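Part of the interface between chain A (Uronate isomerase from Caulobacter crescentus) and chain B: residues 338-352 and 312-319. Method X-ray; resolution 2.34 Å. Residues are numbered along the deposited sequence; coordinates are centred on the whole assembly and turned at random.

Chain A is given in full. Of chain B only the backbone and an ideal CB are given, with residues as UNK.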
# COMPACT_ATOMS: atom_id res chain seq x y z
N TYR A 338 9.70 -11.47 -2.15
CA TYR A 338 9.39 -12.78 -2.73
C TYR A 338 10.06 -13.01 -4.09
O TYR A 338 10.33 -14.15 -4.45
CB TYR A 338 7.88 -12.97 -2.89
CG TYR A 338 7.13 -13.06 -1.59
CD1 TYR A 338 6.93 -14.29 -0.96
CD2 TYR A 338 6.62 -11.91 -0.98
CE1 TYR A 338 6.24 -14.37 0.26
CE2 TYR A 338 5.94 -11.98 0.22
CZ TYR A 338 5.75 -13.20 0.83
OH TYR A 338 5.07 -13.25 2.03
N VAL A 339 10.32 -11.93 -4.82
CA VAL A 339 10.79 -12.02 -6.22
C VAL A 339 12.19 -12.62 -6.32
O VAL A 339 12.39 -13.59 -7.05
CB VAL A 339 10.71 -10.64 -6.97
CG1 VAL A 339 11.03 -10.79 -8.45
CG2 VAL A 339 9.34 -10.04 -6.84
N ASP A 340 13.15 -12.06 -5.58
CA ASP A 340 14.51 -12.58 -5.56
C ASP A 340 14.62 -13.79 -4.65
O ASP A 340 15.40 -14.70 -4.91
CB ASP A 340 15.51 -11.51 -5.09
CG ASP A 340 15.79 -10.47 -6.14
OD1 ASP A 340 15.87 -9.27 -5.78
OD2 ASP A 340 15.95 -10.84 -7.32
N ALA A 341 13.82 -13.78 -3.59
CA ALA A 341 13.87 -14.79 -2.55
C ALA A 341 13.48 -16.17 -3.05
O ALA A 341 14.20 -17.14 -2.79
CB ALA A 341 13.01 -14.37 -1.38
N LEU A 342 12.37 -16.26 -3.77
CA LEU A 342 11.83 -17.56 -4.22
C LEU A 342 12.46 -18.05 -5.51
O LEU A 342 12.25 -19.21 -5.90
CB LEU A 342 10.31 -17.49 -4.41
CG LEU A 342 9.40 -17.28 -3.20
CD1 LEU A 342 7.98 -17.06 -3.70
CD2 LEU A 342 9.46 -18.44 -2.23
N LYS A 343 13.21 -17.18 -6.17
CA LYS A 343 13.85 -17.50 -7.46
C LYS A 343 14.74 -18.76 -7.51
O LYS A 343 14.61 -19.53 -8.46
CB LYS A 343 14.56 -16.26 -8.05
CG LYS A 343 14.84 -16.38 -9.55
CD LYS A 343 15.43 -15.11 -10.15
CE LYS A 343 15.77 -15.35 -11.62
NZ LYS A 343 16.56 -14.26 -12.26
N PRO A 344 15.64 -18.99 -6.51
CA PRO A 344 16.40 -20.26 -6.50
C PRO A 344 15.56 -21.55 -6.45
O PRO A 344 15.92 -22.53 -7.10
CB PRO A 344 17.25 -20.16 -5.24
CG PRO A 344 17.38 -18.71 -4.99
CD PRO A 344 16.06 -18.14 -5.37
N LEU A 345 14.46 -21.54 -5.69
CA LEU A 345 13.52 -22.67 -5.68
C LEU A 345 12.76 -22.78 -6.99
O LEU A 345 12.60 -23.87 -7.52
CB LEU A 345 12.54 -22.57 -4.51
CG LEU A 345 11.49 -23.67 -4.26
CD1 LEU A 345 12.03 -25.09 -4.44
CD2 LEU A 345 10.90 -23.53 -2.86
N LEU A 346 12.31 -21.64 -7.52
CA LEU A 346 11.50 -21.62 -8.74
C LEU A 346 12.29 -21.90 -10.02
O LEU A 346 11.71 -22.31 -11.02
CB LEU A 346 10.74 -20.30 -8.86
CG LEU A 346 9.65 -20.03 -7.81
CD1 LEU A 346 9.16 -18.60 -7.90
CD2 LEU A 346 8.50 -21.01 -7.93
N THR A 347 13.61 -21.68 -9.98
CA THR A 347 14.49 -22.02 -11.10
C THR A 347 14.59 -23.54 -11.20
O THR A 347 14.56 -24.11 -12.30
CB THR A 347 15.89 -21.36 -10.96
OG1 THR A 347 15.75 -19.94 -10.88
CG2 THR A 347 16.81 -21.70 -12.14
N ARG A 348 14.66 -24.19 -10.05
CA ARG A 348 14.77 -25.64 -9.99
C ARG A 348 13.42 -26.34 -10.22
O ARG A 348 13.34 -27.27 -11.02
CB ARG A 348 15.35 -26.06 -8.64
CG ARG A 348 15.80 -27.51 -8.58
CD ARG A 348 15.98 -27.96 -7.13
NE ARG A 348 16.37 -29.36 -7.04
CZ ARG A 348 17.63 -29.79 -7.02
NH1 ARG A 348 18.63 -28.93 -7.08
NH2 ARG A 348 17.88 -31.09 -6.93
N LEU A 349 12.38 -25.90 -9.52
CA LEU A 349 11.13 -26.66 -9.47
C LEU A 349 9.87 -25.87 -9.82
O LEU A 349 8.76 -26.32 -9.52
CB LEU A 349 10.96 -27.31 -8.09
CG LEU A 349 12.02 -28.30 -7.59
CD1 LEU A 349 11.79 -28.62 -6.12
CD2 LEU A 349 12.04 -29.57 -8.44
N GLY A 350 10.03 -24.72 -10.46
CA GLY A 350 8.92 -23.81 -10.73
C GLY A 350 7.87 -24.30 -11.72
O GLY A 350 6.72 -23.85 -11.68
N ASN A 351 8.27 -25.23 -12.58
CA ASN A 351 7.40 -25.74 -13.63
C ASN A 351 6.96 -27.18 -13.38
O ASN A 351 6.29 -27.79 -14.21
CB ASN A 351 8.10 -25.62 -14.99
CG ASN A 351 8.81 -24.28 -15.17
OD1 ASN A 351 10.00 -24.23 -15.50
ND2 ASN A 351 8.09 -23.18 -14.94
N ASP A 352 7.32 -27.71 -12.21
CA ASP A 352 7.08 -29.11 -11.87
C ASP A 352 5.63 -29.35 -11.47
O ASP A 352 5.14 -28.73 -10.52
CB ASP A 352 8.03 -29.55 -10.75
CG ASP A 352 8.38 -31.02 -10.81
OD1 ASP A 352 7.47 -31.87 -10.62
OD2 ASP A 352 9.57 -31.34 -11.03
N UNK B 312 11.12 -3.54 -13.34
CA UNK B 312 10.73 -4.87 -13.77
C UNK B 312 11.89 -5.86 -13.70
O UNK B 312 12.96 -5.63 -14.28
CB UNK B 312 10.18 -4.81 -15.20
N UNK B 313 11.69 -6.94 -12.95
CA UNK B 313 12.59 -8.08 -12.93
C UNK B 313 12.28 -8.92 -14.15
O UNK B 313 11.43 -9.82 -14.09
CB UNK B 313 12.45 -8.89 -11.64
N UNK B 314 12.96 -8.64 -15.25
CA UNK B 314 12.69 -9.32 -16.50
C UNK B 314 13.26 -10.72 -16.52
O UNK B 314 14.29 -10.98 -15.90
CB UNK B 314 13.25 -8.51 -17.67
N UNK B 315 12.54 -11.62 -17.20
CA UNK B 315 12.96 -13.00 -17.44
C UNK B 315 13.20 -13.77 -16.15
O UNK B 315 14.23 -14.44 -16.00
CB UNK B 315 14.23 -13.02 -18.29
N UNK B 316 12.24 -13.67 -15.24
CA UNK B 316 12.31 -14.29 -13.92
C UNK B 316 12.34 -15.82 -14.00
O UNK B 316 13.01 -16.48 -13.21
CB UNK B 316 11.12 -13.84 -13.07
N UNK B 317 11.60 -16.38 -14.96
CA UNK B 317 11.65 -17.80 -15.26
C UNK B 317 12.85 -18.05 -16.16
O UNK B 317 12.85 -17.66 -17.34
CB UNK B 317 10.35 -18.28 -15.92
N UNK B 318 13.88 -18.69 -15.60
CA UNK B 318 15.14 -18.92 -16.31
C UNK B 318 14.98 -20.00 -17.37
O UNK B 318 15.47 -19.85 -18.49
CB UNK B 318 16.25 -19.31 -15.33
N UNK B 319 14.27 -21.07 -17.02
CA UNK B 319 13.95 -22.15 -17.95
C UNK B 319 13.20 -21.67 -19.18
O UNK B 319 13.53 -22.06 -20.31
CB UNK B 319 13.12 -23.22 -17.24

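Position 312 of chain B lies beyond the reach of the chain A segment: nothing there comes within 5.5 Å of its ideal CB, so the visible atoms set no preference. The residue is Ser B312.

At position 313 the CA-to-CB bond points toward chain A, and the ideal CB sits 4.0 Å from CG1 of Val A339. Farther out lie the carboxylate of Asp A340 and the amine of Lys A343. A medium-length polar side chain with some nonpolar surface would suit, histidine or glutamine; the Lys A343 amine counts against a second full positive charge, even though Asp A340 would welcome a donor. The residue is His B313. Its CD2 packs 3.8 Å from Val A339 CG1, while NE2 donates a weak hydrogen bond to Asp A340 OD2 (3.3 Å, 124° at the hydrogen). Lys A343 NZ lies at the ring edge, 3.2 Å from His B313 CE1.

Position 314 is out of reach, and many residues would serve; it is Arg B314. Position 315 has phi/psi of 59/48, a left-handed conformation favoured by glycine, asparagine and aspartate. Asn B315 fits this backbone. Its side chain leads away from chain A, but its carbonyl O accepts from a water that in turn accepts from Lys A343 NZ, joining the two chains.

At position 316 CA-to-CB points sideways. Beyond lie the Lys A343 methylenes, Val A339 and Leu A346, with the Val A339 carbonyl as an acceptor; a planar side chain ending in a donor would suit, and histidine or glutamine could answer. His B316 does so: NE2 donates to Val A339 O at 2.6 Å and 178°. Lys A343 CG lies over one face, 4.2 Å from the centroid of the His B316 ring, in a CH-pi contact, and Leu A346 CD1 approaches the edge, 4.2 Å from His B316 CE1.

Position 317 points away at CB, yet Asn A351 ND2 is 5.5 Å from it, and a helix begins at the next residue. Asparagine, aspartate, serine or threonine would suit this N-cap position; the first two could better reach the amide. In Asn B317, OD1 accepts from Asn A351 ND2 at 3.2 Å.

Position 318 points toward chain A, its ideal CB 4.0 Å from Thr A347 CG2. A compact aliphatic residue such as valine, isoleucine or alanine suits this surface. Val B318 places CG2 3.9 Å from Lys A343 CE and 3.8 Å from Thr A347 OG1.

At 319 a CB would have room, 3.7 Å from Asn A351 OD1, so a small residue such as glycine, alanine or serine would suit; the residue is Gly B319.

Chain B (312-319) SHRNHNVG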
# COMPACT_ATOMS: atom_id res chain seq x y z
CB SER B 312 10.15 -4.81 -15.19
OG SER B 312 9.67 -6.08 -15.58
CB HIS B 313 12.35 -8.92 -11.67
CG HIS B 313 13.44 -9.90 -11.37
ND1 HIS B 313 13.74 -10.96 -12.20
CD2 HIS B 313 14.29 -9.99 -10.32
CE1 HIS B 313 14.74 -11.65 -11.68
NE2 HIS B 313 15.08 -11.09 -10.53
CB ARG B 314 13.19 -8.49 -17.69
CG ARG B 314 12.55 -7.11 -17.76
CD ARG B 314 12.77 -6.41 -19.09
NE ARG B 314 12.32 -5.02 -19.02
CZ ARG B 314 11.08 -4.61 -19.25
NH1 ARG B 314 10.12 -5.48 -19.56
NH2 ARG B 314 10.78 -3.31 -19.16
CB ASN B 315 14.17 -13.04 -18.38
CG ASN B 315 13.96 -12.23 -19.64
OD1 ASN B 315 12.93 -12.34 -20.31
ND2 ASN B 315 14.93 -11.39 -19.98
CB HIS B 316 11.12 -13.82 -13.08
CG HIS B 316 11.22 -14.16 -11.63
ND1 HIS B 316 10.70 -15.33 -11.11
CD2 HIS B 316 11.76 -13.49 -10.59
CE1 HIS B 316 10.92 -15.36 -9.81
NE2 HIS B 316 11.56 -14.25 -9.47
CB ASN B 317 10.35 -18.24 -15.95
CG ASN B 317 10.07 -19.73 -15.82
OD1 ASN B 317 8.94 -20.12 -15.51
ND2 ASN B 317 11.07 -20.57 -16.06
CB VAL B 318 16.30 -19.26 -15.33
CG1 VAL B 318 17.63 -19.34 -16.06
CG2 VAL B 318 16.39 -18.23 -14.21
O HOH W 1 16.79 -14.06 -15.08
O HOH W 2 13.11 -19.06 -12.31
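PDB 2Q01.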